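Local coordinates for protein Two-component sensor histidine kinase (Nostoc sp., PDB 6OZB) that binds the bilin phycoerythrobilin in its GAF domain and, as a cyanobacterial phytochrome of the sensor histidine kinase family, probably converts light into a signal, at residues E42-L46 with L47-R51. The protein carries 1 engineered substitution. Sequence-based numbering, arbitrary orientation.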
loop_
_atom_site.group_PDB
_atom_site.type_symbol
_atom_site.label_atom_id
_atom_site.label_comp_id
_atom_site.label_asym_id
_atom_site.label_seq_id
_atom_site.Cartn_x
_atom_site.Cartn_y
_atom_site.Cartn_z
ATOM N N GLU C 42 -8.151 -4.620 30.625
ATOM C CA GLU C 42 -7.762 -3.217 30.577
ATOM C C GLU C 42 -7.312 -2.876 29.156
ATOM O O GLU C 42 -7.594 -1.811 28.642
ATOM C CB GLU C 42 -6.692 -2.985 31.654
ATOM C CG GLU C 42 -7.366 -3.148 33.020
ATOM C CD GLU C 42 -6.428 -3.107 34.199
ATOM O OE1 GLU C 42 -5.201 -3.025 33.987
ATOM O OE2 GLU C 42 -6.924 -3.119 35.358
ATOM N N VAL C 43 -6.670 -3.809 28.487
ATOM C CA VAL C 43 -6.274 -3.542 27.101
ATOM C C VAL C 43 -7.489 -3.398 26.187
ATOM O O VAL C 43 -7.535 -2.515 25.318
ATOM C CB VAL C 43 -5.311 -4.619 26.571
ATOM C CG1 VAL C 43 -5.020 -4.416 25.085
ATOM C CG2 VAL C 43 -4.015 -4.536 27.352
ATOM N N ARG C 44 -8.501 -4.228 26.390
ATOM C CA ARG C 44 -9.676 -4.168 25.523
ATOM C C ARG C 44 -10.356 -2.833 25.699
ATOM O O ARG C 44 -10.787 -2.212 24.736
ATOM C CB ARG C 44 -10.657 -5.303 25.828
ATOM C CG ARG C 44 -11.678 -5.538 24.709
ATOM C CD ARG C 44 -13.081 -5.809 25.243
ATOM N NE ARG C 44 -13.566 -4.677 26.018
ATOM C CZ ARG C 44 -14.083 -3.557 25.518
ATOM N NH1 ARG C 44 -14.197 -3.352 24.205
ATOM N NH2 ARG C 44 -14.490 -2.616 26.361
ATOM N N ALA C 45 -10.435 -2.384 26.947
ATOM C CA ALA C 45 -11.069 -1.119 27.233
ATOM C C ALA C 45 -10.315 0.011 26.546
ATOM O O ALA C 45 -10.917 0.949 26.034
ATOM C CB ALA C 45 -11.135 -0.895 28.723
ATOM N N LEU C 46 -8.991 -0.082 26.522
ATOM C CA LEU C 46 -8.171 0.936 25.863
ATOM C C LEU C 46 -8.400 0.983 24.363
ATOM O O LEU C 46 -8.573 2.044 23.795
ATOM C CB LEU C 46 -6.686 0.690 26.142
ATOM C CG LEU C 46 -5.704 1.637 25.454
ATOM C CD1 LEU C 46 -5.830 3.025 25.998
ATOM C CD2 LEU C 46 -4.302 1.119 25.673
ATOM N N LEU C 47 -8.392 -0.173 23.718
ATOM C CA LEU C 47 -8.495 -0.234 22.266
ATOM C C LEU C 47 -9.930 -0.153 21.776
ATOM O O LEU C 47 -10.185 0.299 20.664
ATOM C CB LEU C 47 -7.858 -1.520 21.759
ATOM C CG LEU C 47 -6.413 -1.788 22.114
ATOM C CD1 LEU C 47 -6.068 -3.166 21.661
ATOM C CD2 LEU C 47 -5.512 -0.771 21.452
ATOM N N GLY C 48 -10.865 -0.587 22.620
ATOM C CA GLY C 48 -12.281 -0.469 22.323
ATOM C C GLY C 48 -12.837 -1.503 21.357
ATOM O O GLY C 48 -13.959 -1.378 20.862
ATOM N N THR C 49 -12.066 -2.542 21.110
ATOM C CA THR C 49 -12.436 -3.558 20.142
ATOM C C THR C 49 -13.251 -4.675 20.788
ATOM O O THR C 49 -13.274 -4.805 22.022
ATOM C CB THR C 49 -11.190 -4.134 19.524
ATOM O OG1 THR C 49 -10.308 -4.488 20.586
ATOM C CG2 THR C 49 -10.531 -3.109 18.620
ATOM N N ASP C 50 -13.880 -5.509 19.963
ATOM C CA ASP C 50 -14.827 -6.497 20.472
ATOM C C ASP C 50 -14.179 -7.642 21.230
ATOM O O ASP C 50 -14.814 -8.204 22.096
ATOM C CB ASP C 50 -15.651 -7.101 19.344
ATOM C CG ASP C 50 -16.605 -6.111 18.681
ATOM O OD1 ASP C 50 -17.153 -5.208 19.361
ATOM O OD2 ASP C 50 -16.818 -6.276 17.446
ATOM N N ARG C 51 -12.945 -8.013 20.868
ATOM C CA ARG C 51 -12.286 -9.186 21.465
ATOM C C ARG C 51 -10.784 -8.982 21.441
ATOM O O ARG C 51 -10.208 -8.757 20.378
ATOM C CB ARG C 51 -12.685 -10.473 20.713
ATOM C CG ARG C 51 -12.002 -11.780 21.195
ATOM C CD ARG C 51 -12.655 -13.044 20.609
ATOM N NE ARG C 51 -12.433 -13.166 19.166
ATOM C CZ ARG C 51 -13.118 -13.963 18.354
ATOM N NH1 ARG C 51 -14.099 -14.732 18.811
ATOM N NH2 ARG C 51 -12.834 -13.968 17.058
#
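Two bends, at chi2 (-139°) and chi3 (61°), turn the side chain of Arg44 off the last turn of its helix and bring its NH1 to Thr49 O. At 2.8 Å from NH1, Thr49 O lies nearly in the guanidinium plane, at an edge, where an N-H can point at it, yet NH1 stands 38° above the carbonyl plane of Thr49. Arginine suits this place because it is long enough to span from the helix to the chain beyond it and carries an N-H donor at its end. On the way, Arg44 CG passes 3.2 Å from Thr49 O. On the face turned to helix 178-201, Val43 and Leu47 lie alongside each other one turn apart, with Val43 CG1 3.8 Å from Leu47 CD1; of these branched apolar side chains, Val43 touches Ile187 and Leu47 lies against Glu180.

The helix finishes with ordinary backbone bonds, Leu47 N to Val43 O (3.0 Å) and Gly48 N to Arg44 O (2.7 Å). Gly48 then leaves helical geometry with a positive phi, which glycine adopts readily and which is costly for residues with a CB. This turn delivers the chain to strand 51-57, where Asp50 and Arg51 form a classic beta bulge opposite His169. Small polar side chains suit the approach to the sheet: Thr49 OG1 is hydrogen-bonded to Ser168 OG, and Asp50 OD2 to Ser171 OG.

A leucine in place of Arg44 has no N-H to offer Thr49 O, and the loop after the helix would probably be less firmly tied to its last turn. Arg44 thus joins helix and loop through both its backbone carbonyl and its guanidinium, whose charged N-H probably strengthens the bond to a neutral peptide oxygen without needing a counter-charge there.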